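PDB 3C8I: putative membrane protein from Corynebacterium diphtheriae NCTC 13129, which is of unknown function but belongs to the DUF3239 family, the fragment here being a domain of a protein probably anchored by a transmembrane helix. Local coordinates for residues P18-E23 against E116-L121; V30-V35 against K123-L128; A56-E61 against I96-P101; A73-G78 against D89-M94. All blocks are in the same frame, centred on the assembly; numbering follows the deposited sequence.

Contact 1 (P18-E23 against E116-L121)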
loop_
_atom_site.group_PDB
_atom_site.type_symbol
_atom_site.label_atom_id
_atom_site.label_comp_id
_atom_site.label_asym_id
_atom_site.label_seq_id
_atom_site.Cartn_x
_atom_site.Cartn_y
_atom_site.Cartn_z
ATOM N N PRO B 18 -14.923 2.734 -18.018
ATOM C CA PRO B 18 -15.534 1.411 -17.921
ATOM C C PRO B 18 -14.644 0.437 -17.146
ATOM O O PRO B 18 -13.410 0.486 -17.267
ATOM C CB PRO B 18 -15.650 0.973 -19.371
ATOM C CG PRO B 18 -14.565 1.690 -20.060
ATOM C CD PRO B 18 -14.386 2.992 -19.367
ATOM N N ALA B 19 -15.277 -0.417 -16.353
ATOM C CA ALA B 19 -14.611 -1.563 -15.742
ATOM C C ALA B 19 -15.509 -2.801 -15.887
ATOM O O ALA B 19 -16.722 -2.681 -16.142
ATOM C CB ALA B 19 -14.249 -1.276 -14.254
ATOM N N MET B 20 -14.917 -3.977 -15.749
ATOM C CA MET B 20 -15.604 -5.224 -15.995
ATOM C C MET B 20 -14.957 -6.329 -15.175
ATOM O O MET B 20 -13.729 -6.353 -15.002
ATOM C CB MET B 20 -15.491 -5.547 -17.503
ATOM C CG MET B 20 -16.332 -6.736 -18.021
ATOM S SD MET B 20 -16.295 -6.825 -19.856
ATOM C CE MET B 20 -16.950 -5.243 -20.250
ATOM N N ILE B 21 -15.773 -7.274 -14.711
ATOM C CA ILE B 21 -15.261 -8.421 -13.964
ATOM C C ILE B 21 -14.515 -9.325 -14.938
ATOM O O ILE B 21 -15.092 -9.822 -15.919
ATOM C CB ILE B 21 -16.346 -9.220 -13.220
ATOM C CG1 ILE B 21 -17.162 -8.323 -12.274
ATOM C CG2 ILE B 21 -15.699 -10.438 -12.496
ATOM C CD1 ILE B 21 -18.314 -9.066 -11.545
ATOM N N ALA B 22 -13.231 -9.530 -14.653
ATOM C CA ALA B 22 -12.323 -10.299 -15.521
ATOM C C ALA B 22 -12.058 -11.695 -14.963
ATOM O O ALA B 22 -11.673 -12.610 -15.705
ATOM C CB ALA B 22 -10.997 -9.519 -15.705
ATOM N N GLU B 23 -12.260 -11.865 -13.661
ATOM C CA GLU B 23 -12.044 -13.137 -13.005
ATOM C C GLU B 23 -12.782 -13.180 -11.669
ATOM O O GLU B 23 -12.866 -12.169 -10.957
ATOM C CB GLU B 23 -10.544 -13.373 -12.805
ATOM C CG GLU B 23 -10.227 -14.533 -11.858
ATOM C CD GLU B 23 -8.757 -14.689 -11.602
ATOM O OE1 GLU B 23 -8.084 -15.221 -12.504
ATOM O OE2 GLU B 23 -8.288 -14.286 -10.508
ATOM N N GLU B 116 -18.102 2.231 -27.400
ATOM C CA GLU B 116 -16.824 1.807 -28.022
ATOM C C GLU B 116 -15.711 1.566 -26.992
ATOM O O GLU B 116 -14.849 0.698 -27.183
ATOM C CB GLU B 116 -16.358 2.825 -29.077
ATOM C CG GLU B 116 -16.484 4.305 -28.652
ATOM C CD GLU B 116 -17.811 4.960 -29.072
ATOM O OE1 GLU B 116 -18.764 4.245 -29.462
ATOM O OE2 GLU B 116 -17.907 6.209 -28.998
ATOM N N GLN B 117 -15.745 2.330 -25.899
ATOM C CA GLN B 117 -14.896 2.052 -24.751
ATOM C C GLN B 117 -15.335 0.759 -24.086
ATOM O O GLN B 117 -14.498 -0.060 -23.717
ATOM C CB GLN B 117 -14.912 3.207 -23.758
ATOM C CG GLN B 117 -14.160 4.429 -24.238
ATOM C CD GLN B 117 -14.109 5.552 -23.217
ATOM O OE1 GLN B 117 -14.193 5.337 -21.991
ATOM N NE2 GLN B 117 -13.944 6.769 -23.717
ATOM N N TRP B 118 -16.649 0.564 -23.946
ATOM C CA TRP B 118 -17.160 -0.717 -23.463
ATOM C C TRP B 118 -16.674 -1.861 -24.346
ATOM O O TRP B 118 -16.160 -2.848 -23.853
ATOM C CB TRP B 118 -18.691 -0.738 -23.365
ATOM C CG TRP B 118 -19.229 0.001 -22.168
ATOM C CD1 TRP B 118 -20.016 1.101 -22.184
ATOM C CD2 TRP B 118 -19.006 -0.322 -20.798
ATOM N NE1 TRP B 118 -20.302 1.502 -20.899
ATOM C CE2 TRP B 118 -19.696 0.636 -20.023
ATOM C CE3 TRP B 118 -18.283 -1.330 -20.143
ATOM C CZ2 TRP B 118 -19.679 0.628 -18.616
ATOM C CZ3 TRP B 118 -18.271 -1.346 -18.738
ATOM C CH2 TRP B 118 -18.954 -0.366 -17.993
ATOM N N THR B 119 -16.804 -1.715 -25.657
ATOM C CA THR B 119 -16.412 -2.794 -26.554
ATOM C C THR B 119 -14.878 -3.034 -26.536
ATOM O O THR B 119 -14.422 -4.181 -26.460
ATOM C CB THR B 119 -17.032 -2.598 -27.984
ATOM O OG1 THR B 119 -16.393 -1.499 -28.648
ATOM C CG2 THR B 119 -18.521 -2.325 -27.896
ATOM N N THR B 120 -14.082 -1.968 -26.552
ATOM C CA THR B 120 -12.621 -2.089 -26.370
ATOM C C THR B 120 -12.244 -2.877 -25.107
ATOM O O THR B 120 -11.383 -3.761 -25.140
ATOM C CB THR B 120 -11.933 -0.687 -26.303
ATOM O OG1 THR B 120 -12.042 -0.036 -27.578
ATOM C CG2 THR B 120 -10.440 -0.807 -25.917
ATOM N N LEU B 121 -12.892 -2.555 -23.986
ATOM C CA LEU B 121 -12.648 -3.293 -22.743
ATOM C C LEU B 121 -13.065 -4.768 -22.880
ATOM O O LEU B 121 -12.293 -5.655 -22.538
ATOM C CB LEU B 121 -13.362 -2.629 -21.559
ATOM C CG LEU B 121 -13.192 -3.295 -20.181
ATOM C CD1 LEU B 121 -11.708 -3.482 -19.792
ATOM C CD2 LEU B 121 -13.954 -2.507 -19.149
#
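Pro18, Met20, Trp118 and Leu121 carry a buried, apolar strand-to-helix contact, with helix 115-124 lying on one face of the antiparallel sheet over strand 16-24. The segment axes approach to 8.5 Å at a crossing angle of -36°. The clearest interaction is a CH-pi contact: CB of Pro18 sits over one face of the Trp118 indole, 3.6 Å from the centroid of the six-membered ring and 14° off its normal. The edge of the same ring is met by the backbone, where CZ3 of Trp118 approaches the carbonyl O of Ala19 in plane at 3.3 Å. The hydrogen bond from Trp118 NE1 to Glu110 O, outside the two segments, restrains the rotation of the ring. Leu121 fills the next position, one helical turn on, its CD2 lying 3.6 Å from CA of Ala19 and 3.8 Å from CB of Met20. At CG and CD of the pyrrolidine, the extended Gln117 crosses Pro18 at about a right angle, OE1 being 3.5 Å from CD of Pro18. No hydrogen bond links the two segments; this is hydrophobic helix-on-sheet packing against an antiparallel sheet, as in alpha+beta domains.

Contact 2 (V30-V35 against K123-L128); sequences VVMALV and KNLNKL
Met32 CG is anti to its backbone N (chi1 -178°) and chi2 (-178°) keeps SD in the extended chain, lifting the sulfur off strand 29-36 toward Asn124, while a bend at chi3 (-68°) turns the terminal methyl toward Leu128. SD of Met32 comes to 3.4 Å from the carbonyl O of Asn124, and CE lies 3.7 Å from both Leu125 O and the backbone N of Leu128. The thioether thus reaches largely backbone atoms of the turn that leaves helix 115-124. That turn is held by its own bonds, Lys127 N to Asn124 O at 2.9 Å and the longer Leu128 N to Leu125 O at 3.3 Å. Lys127 occupies the N-cap position of helix 128-132, and Leu128, whose backbone N the Met32 methyl adjoins, is the first residue of that helix. In the fold, this is where the chain passes between two helices on one face of the antiparallel sheet. Val30, two residues before Met32 on the same strand, extends the apolar surface: its CG1 meets CD1 of Leu128 at 3.6 Å, the two side chains crossing at a slant. Leu125 adds a looser touch, CD2 to Met32 CB at 4.2 Å, and also packs on Met20 of the adjoining strand. Asn124 turns its amide elsewhere, with ND2 hydrogen-bonded to Thr120 O one turn back in the helix.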
loop_
_atom_site.group_PDB
_atom_site.type_symbol
_atom_site.label_atom_id
_atom_site.label_comp_id
_atom_site.label_asym_id
_atom_site.label_seq_id
_atom_site.Cartn_x
_atom_site.Cartn_y
_atom_site.Cartn_z
ATOM N N VAL B 30 -11.528 -9.976 -9.772
ATOM C CA VAL B 30 -10.583 -9.079 -10.415
ATOM C C VAL B 30 -11.347 -8.277 -11.441
ATOM O O VAL B 30 -12.052 -8.831 -12.278
ATOM C CB VAL B 30 -9.390 -9.829 -11.081
ATOM C CG1 VAL B 30 -8.491 -8.857 -11.879
ATOM C CG2 VAL B 30 -8.557 -10.540 -10.045
ATOM N N VAL B 31 -11.244 -6.959 -11.335
ATOM C CA VAL B 31 -11.876 -6.066 -12.267
ATOM C C VAL B 31 -10.778 -5.482 -13.159
ATOM O O VAL B 31 -9.639 -5.276 -12.721
ATOM C CB VAL B 31 -12.719 -5.000 -11.528
ATOM C CG1 VAL B 31 -13.439 -4.104 -12.502
ATOM C CG2 VAL B 31 -13.746 -5.674 -10.606
ATOM N N MET B 32 -11.112 -5.276 -14.429
ATOM C CA MET B 32 -10.225 -4.623 -15.399
ATOM C C MET B 32 -10.914 -3.347 -15.828
ATOM O O MET B 32 -12.106 -3.375 -16.120
ATOM C CB MET B 32 -10.004 -5.527 -16.626
ATOM C CG MET B 32 -9.040 -4.956 -17.711
ATOM S SD MET B 32 -8.831 -6.030 -19.199
ATOM C CE MET B 32 -7.989 -7.340 -18.411
ATOM N N ALA B 33 -10.176 -2.245 -15.882
ATOM C CA ALA B 33 -10.699 -0.966 -16.365
ATOM C C ALA B 33 -9.916 -0.462 -17.560
ATOM O O ALA B 33 -8.732 -0.745 -17.682
ATOM C CB ALA B 33 -10.680 0.115 -15.235
ATOM N N LEU B 34 -10.595 0.274 -18.445
ATOM C CA LEU B 34 -9.958 0.960 -19.572
ATOM C C LEU B 34 -9.666 2.412 -19.163
ATOM O O LEU B 34 -10.580 3.205 -18.933
ATOM C CB LEU B 34 -10.857 0.894 -20.834
ATOM C CG LEU B 34 -10.281 1.501 -22.129
ATOM C CD1 LEU B 34 -9.158 0.660 -22.717
ATOM C CD2 LEU B 34 -11.358 1.749 -23.191
ATOM N N VAL B 35 -8.383 2.746 -19.065
ATOM C CA VAL B 35 -7.940 4.031 -18.552
ATOM C C VAL B 35 -7.009 4.768 -19.538
ATOM O O VAL B 35 -6.382 4.174 -20.435
ATOM C CB VAL B 35 -7.231 3.883 -17.161
ATOM C CG1 VAL B 35 -8.224 3.449 -16.070
ATOM C CG2 VAL B 35 -6.023 2.951 -17.223
ATOM N N LYS B 123 -13.329 -6.609 -25.517
ATOM C CA LYS B 123 -12.388 -7.297 -26.413
ATOM C C LYS B 123 -11.043 -7.599 -25.796
ATOM O O LYS B 123 -10.298 -8.399 -26.340
ATOM C CB LYS B 123 -12.190 -6.500 -27.705
ATOM C CG LYS B 123 -13.190 -6.861 -28.760
ATOM C CD LYS B 123 -13.624 -5.678 -29.619
ATOM C CE LYS B 123 -14.954 -5.116 -29.128
ATOM N NZ LYS B 123 -15.073 -3.629 -29.303
ATOM N N ASN B 124 -10.727 -6.968 -24.660
ATOM C CA ASN B 124 -9.429 -7.135 -24.023
ATOM C C ASN B 124 -9.484 -7.814 -22.658
ATOM O O ASN B 124 -8.455 -7.948 -21.998
ATOM C CB ASN B 124 -8.731 -5.774 -23.944
ATOM C CG ASN B 124 -8.233 -5.295 -25.315
ATOM O OD1 ASN B 124 -7.254 -5.830 -25.835
ATOM N ND2 ASN B 124 -8.897 -4.298 -25.894
ATOM N N LEU B 125 -10.665 -8.280 -22.250
ATOM C CA LEU B 125 -10.796 -8.989 -20.970
ATOM C C LEU B 125 -9.866 -10.169 -20.895
ATOM O O LEU B 125 -9.355 -10.503 -19.817
ATOM C CB LEU B 125 -12.217 -9.519 -20.741
ATOM C CG LEU B 125 -13.255 -8.777 -19.920
ATOM C CD1 LEU B 125 -14.298 -9.824 -19.429
ATOM C CD2 LEU B 125 -12.699 -7.890 -18.751
ATOM N N ASN B 126 -9.686 -10.821 -22.050
ATOM C CA ASN B 126 -8.809 -11.983 -22.163
ATOM C C ASN B 126 -7.324 -11.678 -21.986
ATOM O O ASN B 126 -6.532 -12.595 -21.759
ATOM C CB ASN B 126 -9.092 -12.794 -23.468
ATOM C CG ASN B 126 -8.967 -11.961 -24.760
ATOM O OD1 ASN B 126 -8.140 -11.056 -24.868
ATOM N ND2 ASN B 126 -9.780 -12.310 -25.770
ATOM N N LYS B 127 -6.938 -10.395 -22.010
ATOM C CA LYS B 127 -5.536 -10.010 -21.739
ATOM C C LYS B 127 -5.190 -9.916 -20.251
ATOM O O LYS B 127 -4.097 -9.466 -19.915
ATOM C CB LYS B 127 -5.165 -8.690 -22.439
ATOM C CG LYS B 127 -5.285 -8.728 -23.954
ATOM C CD LYS B 127 -4.495 -7.606 -24.629
ATOM C CE LYS B 127 -4.602 -7.639 -26.167
ATOM N NZ LYS B 127 -4.809 -9.010 -26.791
ATOM N N LEU B 128 -6.090 -10.355 -19.370
ATOM C CA LEU B 128 -5.861 -10.322 -17.918
ATOM C C LEU B 128 -4.470 -10.780 -17.493
ATOM O O LEU B 128 -3.825 -10.172 -16.658
ATOM C CB LEU B 128 -6.925 -11.168 -17.185
ATOM C CG LEU B 128 -6.854 -11.320 -15.653
ATOM C CD1 LEU B 128 -6.983 -9.970 -14.963
ATOM C CD2 LEU B 128 -7.943 -12.296 -15.141
#

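Contact 3 (A56-E61 against I96-P101)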
loop_
_atom_site.group_PDB
_atom_site.type_symbol
_atom_site.label_atom_id
_atom_site.label_comp_id
_atom_site.label_asym_id
_atom_site.label_seq_id
_atom_site.Cartn_x
_atom_site.Cartn_y
_atom_site.Cartn_z
ATOM N N ALA B 56 -15.604 -6.848 -2.494
ATOM C CA ALA B 56 -17.049 -6.604 -2.478
ATOM C C ALA B 56 -17.456 -5.380 -3.295
ATOM O O ALA B 56 -16.849 -4.318 -3.180
ATOM C CB ALA B 56 -17.539 -6.440 -1.048
ATOM N N ILE B 57 -18.505 -5.536 -4.099
ATOM C CA ILE B 57 -19.140 -4.399 -4.763
ATOM C C ILE B 57 -20.649 -4.550 -4.551
ATOM O O ILE B 57 -21.215 -5.559 -4.969
ATOM C CB ILE B 57 -18.874 -4.381 -6.286
ATOM C CG1 ILE B 57 -17.362 -4.411 -6.598
ATOM C CG2 ILE B 57 -19.551 -3.166 -6.905
ATOM C CD1 ILE B 57 -17.031 -4.506 -8.071
ATOM N N PRO B 58 -21.292 -3.570 -3.883
ATOM C CA PRO B 58 -22.734 -3.599 -3.708
ATOM C C PRO B 58 -23.464 -3.873 -5.019
ATOM O O PRO B 58 -23.142 -3.258 -6.031
ATOM C CB PRO B 58 -23.048 -2.194 -3.194
ATOM C CG PRO B 58 -21.850 -1.799 -2.461
ATOM C CD PRO B 58 -20.703 -2.389 -3.228
ATOM N N GLY B 59 -24.429 -4.786 -4.992
ATOM C CA GLY B 59 -25.150 -5.173 -6.201
ATOM C C GLY B 59 -24.542 -6.366 -6.920
ATOM O O GLY B 59 -25.238 -7.073 -7.622
ATOM N N ILE B 60 -23.242 -6.602 -6.756
ATOM C CA ILE B 60 -22.569 -7.702 -7.446
ATOM C C ILE B 60 -22.433 -8.913 -6.526
ATOM O O ILE B 60 -21.446 -9.089 -5.813
ATOM C CB ILE B 60 -21.176 -7.284 -7.992
ATOM C CG1 ILE B 60 -21.234 -5.925 -8.705
ATOM C CG2 ILE B 60 -20.628 -8.328 -8.918
ATOM C CD1 ILE B 60 -22.253 -5.807 -9.793
ATOM N N GLU B 61 -23.448 -9.759 -6.567
ATOM C CA GLU B 61 -23.499 -10.977 -5.784
ATOM C C GLU B 61 -24.232 -12.018 -6.622
ATOM O O GLU B 61 -25.175 -11.682 -7.342
ATOM C CB GLU B 61 -24.282 -10.757 -4.481
ATOM C CG GLU B 61 -23.609 -9.828 -3.461
ATOM C CD GLU B 61 -24.344 -9.784 -2.110
ATOM O OE1 GLU B 61 -25.571 -10.067 -2.064
ATOM O OE2 GLU B 61 -23.688 -9.459 -1.091
ATOM N N ILE B 96 -18.062 2.913 -9.028
ATOM C CA ILE B 96 -18.858 4.052 -8.521
ATOM C C ILE B 96 -19.895 3.570 -7.497
ATOM O O ILE B 96 -20.301 4.332 -6.613
ATOM C CB ILE B 96 -19.499 4.960 -9.622
ATOM C CG1 ILE B 96 -20.659 4.292 -10.326
ATOM C CG2 ILE B 96 -18.485 5.431 -10.635
ATOM C CD1 ILE B 96 -21.504 5.310 -11.147
ATOM N N ALA B 97 -20.261 2.295 -7.576
ATOM C CA ALA B 97 -21.140 1.666 -6.585
ATOM C C ALA B 97 -20.624 1.745 -5.129
ATOM O O ALA B 97 -21.403 1.481 -4.218
ATOM C CB ALA B 97 -21.417 0.233 -6.956
ATOM N N TRP B 98 -19.346 2.061 -4.907
ATOM C CA TRP B 98 -18.827 2.251 -3.544
ATOM C C TRP B 98 -19.222 3.628 -3.004
ATOM O O TRP B 98 -19.247 3.838 -1.794
ATOM C CB TRP B 98 -17.306 2.159 -3.497
ATOM C CG TRP B 98 -16.713 0.784 -3.673
ATOM C CD1 TRP B 98 -17.371 -0.414 -3.676
ATOM C CD2 TRP B 98 -15.324 0.484 -3.815
ATOM N NE1 TRP B 98 -16.471 -1.451 -3.845
ATOM C CE2 TRP B 98 -15.206 -0.925 -3.938
ATOM C CE3 TRP B 98 -14.169 1.268 -3.892
ATOM C CZ2 TRP B 98 -13.970 -1.560 -4.117
ATOM C CZ3 TRP B 98 -12.956 0.644 -4.077
ATOM C CH2 TRP B 98 -12.862 -0.758 -4.201
ATOM N N ALA B 99 -19.516 4.546 -3.925
ATOM C CA ALA B 99 -19.884 5.935 -3.621
ATOM C C ALA B 99 -21.390 6.227 -3.614
ATOM O O ALA B 99 -21.808 7.197 -2.971
ATOM C CB ALA B 99 -19.204 6.866 -4.606
ATOM N N THR B 100 -22.199 5.448 -4.336
ATOM C CA THR B 100 -23.658 5.689 -4.391
ATOM C C THR B 100 -24.506 4.412 -4.360
ATOM O O THR B 100 -24.233 3.482 -5.110
ATOM C CB THR B 100 -24.063 6.503 -5.667
ATOM O OG1 THR B 100 -25.500 6.539 -5.772
ATOM C CG2 THR B 100 -23.501 5.866 -6.945
ATOM N N PRO B 101 -25.577 4.380 -3.522
ATOM C CA PRO B 101 -26.472 3.217 -3.485
ATOM C C PRO B 101 -27.507 3.233 -4.608
ATOM O O PRO B 101 -28.225 2.238 -4.829
ATOM C CB PRO B 101 -27.187 3.388 -2.145
ATOM C CG PRO B 101 -27.272 4.853 -1.985
ATOM C CD PRO B 101 -26.009 5.409 -2.557
#
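Pro58 and Ala97 mark the closest backbone approach, 6.2 Å between CA atoms, where a type II beta turn from Ile57 to Ile60 faces the 3-10 segment 96-98. Its closing bond runs from Ile60 N to Ile57 O, and Gly59 takes the positive phi (92°) usual at the third position of such a turn. One hydrogen bond spans the contact: the indole NE1 of Trp98 donates to the carbonyl O of Ala56 at 3.0 Å, with an N-H...O angle of 155°. The donor lies in the carbonyl plane, whereas the oxygen is displaced 16° from the plane of the ring. Pro58 then meets the edge of the indole, CD lying in plane 3.9 Å from CD1 of Trp98, and the two side chains cross at about a right angle. CG of the same proline approaches the carbonyl O of Ala97 at 3.7 Å. CG2 of Ile57, the first residue of the turn, packs on CB of Ala97 at 3.9 Å. Trp98 and Pro58 also touch the third subunit, where Pro58 of that neighbouring chain packs on Trp98 and Thr55 of that chain on Pro58. Within the chain, the contact joins the loop after strand 47-54 to the loop before helix 103-112: Ala97 rests on Ile106 of that helix, Trp98 on Ile54 of the strand, and Ile57 on Ile71 of strand 70-80.

Contact 4 (A73-G78 against D89-M94)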
loop_
_atom_site.group_PDB
_atom_site.type_symbol
_atom_site.label_atom_id
_atom_site.label_comp_id
_atom_site.label_asym_id
_atom_site.label_seq_id
_atom_site.Cartn_x
_atom_site.Cartn_y
_atom_site.Cartn_z
ATOM N N ALA B 73 -16.950 2.869 -13.322
ATOM C CA ALA B 73 -15.857 3.142 -12.407
ATOM C C ALA B 73 -15.323 4.554 -12.622
ATOM O O ALA B 73 -15.719 5.252 -13.584
ATOM C CB ALA B 73 -14.721 2.086 -12.596
ATOM N N VAL B 74 -14.475 4.996 -11.707
ATOM C CA VAL B 74 -13.654 6.178 -11.923
ATOM C C VAL B 74 -12.209 5.885 -11.533
ATOM O O VAL B 74 -11.945 5.016 -10.686
ATOM C CB VAL B 74 -14.164 7.468 -11.182
ATOM C CG1 VAL B 74 -15.641 7.751 -11.510
ATOM C CG2 VAL B 74 -13.896 7.411 -9.670
ATOM N N ALA B 75 -11.282 6.595 -12.172
ATOM C CA ALA B 75 -9.867 6.493 -11.851
ATOM C C ALA B 75 -9.643 7.425 -10.688
ATOM O O ALA B 75 -9.672 8.670 -10.845
ATOM C CB ALA B 75 -8.997 6.873 -13.042
ATOM N N VAL B 76 -9.457 6.841 -9.511
ATOM C CA VAL B 76 -9.485 7.624 -8.280
ATOM C C VAL B 76 -8.128 8.238 -7.979
ATOM O O VAL B 76 -8.071 9.390 -7.520
ATOM C CB VAL B 76 -10.099 6.842 -7.091
ATOM C CG1 VAL B 76 -9.174 5.772 -6.583
ATOM C CG2 VAL B 76 -10.512 7.809 -5.959
ATOM N N THR B 77 -7.044 7.532 -8.298
ATOM C CA THR B 77 -5.703 8.048 -8.048
ATOM C C THR B 77 -4.806 7.472 -9.094
ATOM O O THR B 77 -5.181 6.481 -9.767
ATOM C CB THR B 77 -5.121 7.642 -6.634
ATOM O OG1 THR B 77 -5.146 6.214 -6.482
ATOM C CG2 THR B 77 -5.915 8.278 -5.498
ATOM N N GLY B 78 -3.634 8.089 -9.245
ATOM C CA GLY B 78 -2.578 7.544 -10.069
ATOM C C GLY B 78 -1.203 8.021 -9.645
ATOM O O GLY B 78 -1.094 8.986 -8.891
ATOM N N ASP B 89 2.004 5.923 -14.565
ATOM C CA ASP B 89 2.522 4.549 -14.645
ATOM C C ASP B 89 1.714 3.560 -13.771
ATOM O O ASP B 89 1.870 2.351 -13.875
ATOM C CB ASP B 89 4.020 4.513 -14.311
ATOM C CG ASP B 89 4.910 4.469 -15.571
ATOM O OD1 ASP B 89 4.382 4.654 -16.694
ATOM O OD2 ASP B 89 6.138 4.249 -15.456
ATOM N N GLN B 90 0.825 4.098 -12.964
ATOM C CA GLN B 90 -0.066 3.322 -12.116
ATOM C C GLN B 90 -1.357 4.090 -11.982
ATOM O O GLN B 90 -1.318 5.302 -11.818
ATOM C CB GLN B 90 0.569 3.112 -10.723
ATOM C CG GLN B 90 -0.218 2.155 -9.782
ATOM C CD GLN B 90 -1.396 2.780 -9.086
ATOM O OE1 GLN B 90 -2.363 2.075 -8.739
ATOM N NE2 GLN B 90 -1.361 4.072 -8.880
ATOM N N ILE B 91 -2.499 3.395 -12.062
ATOM C CA ILE B 91 -3.827 4.018 -11.902
ATOM C C ILE B 91 -4.742 3.064 -11.115
ATOM O O ILE B 91 -4.846 1.892 -11.483
ATOM C CB ILE B 91 -4.488 4.305 -13.291
ATOM C CG1 ILE B 91 -3.674 5.339 -14.086
ATOM C CG2 ILE B 91 -5.933 4.769 -13.123
ATOM C CD1 ILE B 91 -4.177 5.579 -15.513
ATOM N N SER B 92 -5.366 3.561 -10.048
ATOM C CA SER B 92 -6.365 2.794 -9.270
ATOM C C SER B 92 -7.793 3.098 -9.703
ATOM O O SER B 92 -8.282 4.221 -9.474
ATOM C CB SER B 92 -6.282 3.076 -7.772
ATOM O OG SER B 92 -5.012 2.742 -7.284
ATOM N N PRO B 93 -8.459 2.113 -10.318
ATOM C CA PRO B 93 -9.882 2.280 -10.602
ATOM C C PRO B 93 -10.721 1.901 -9.382
ATOM O O PRO B 93 -10.320 1.025 -8.619
ATOM C CB PRO B 93 -10.125 1.309 -11.751
ATOM C CG PRO B 93 -9.118 0.195 -11.536
ATOM C CD PRO B 93 -7.959 0.788 -10.766
ATOM N N MET B 94 -11.853 2.562 -9.203
ATOM C CA MET B 94 -12.835 2.177 -8.180
ATOM C C MET B 94 -14.231 2.120 -8.790
ATOM O O MET B 94 -14.576 2.954 -9.626
ATOM C CB MET B 94 -12.834 3.174 -6.997
ATOM C CG MET B 94 -13.218 4.610 -7.329
ATOM S SD MET B 94 -13.599 5.670 -5.849
ATOM C CE MET B 94 -15.188 5.035 -5.332
HETATM O O HOH W 1 -2.566 5.104 -6.867
#
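Strands 70-80 and 88-95 form an antiparallel beta hairpin, strand 88-95 being an outermost strand of the sheet within this chain, and Val74 with Met94 is a hydrogen-bonded pair of it. Val74 N donates to Met94 O, and Met94 N to Val74 O, both at 2.9 Å. Next, Ala75 faces Pro93 as a non-hydrogen-bonded pair. Beyond it the ladder loses its regular step. Val76 N donates to Ser92 O at 2.9 Å, yet Ser92 N donates to the carbonyl of the following residue, Thr77 O, from 31° out of the carbonyl plane. The three steps from Ala75 to Gly78 match only two from Pro93 to Ile91, and Val76 takes a helical psi (-35°): strand 70-80 carries one extra residue, accommodated as in a beta bulge, with Val76 no longer paired in the ordinary way. Side chains follow this register. On one face Met94 lies beside Val74, CG to CG2 at 3.7 Å, and crosses Val76 at about a right angle, SD to CG2 at 3.8 Å; Met94 also packs on Trp98 of the third subunit. On the other face Ala75 CB touches Ile91 CG2 at 3.7 Å. Toward the hairpin end a water links the strands, 2.8 Å from Thr77 OG1 and accepting from Gln90 NE2. CA of Gly78 lies 3.1 Å from Gln90 O. Ser92 OG is hydrogen-bonded to Ala99 O of the third subunit, carrying the hairpin into the subunit interface.

Contacts 1 and 2 lie side by side, their centres about 6 Å apart, and both bring helix 115-124 or the turn that leaves it onto neighbouring strands of one sheet, with no hydrogen bond across either. Contact 1 is buried and largely apolar; in contact 2, partly buried, a thioether lies against backbone atoms. Contact 4, also buried, lies in the same sheet on the opposite side of the chain's centre and is built on backbone hydrogen bonds. It meets contact 1 at Ala19 and Ala73, and contact 2 at Val35 and Ile91. Contact 3 lies farthest from that centre, about 14 Å between centres, yet is buried; it adds one side-chain-to-backbone hydrogen bond to apolar packing. Contacts 3 and 4 both touch the third subunit.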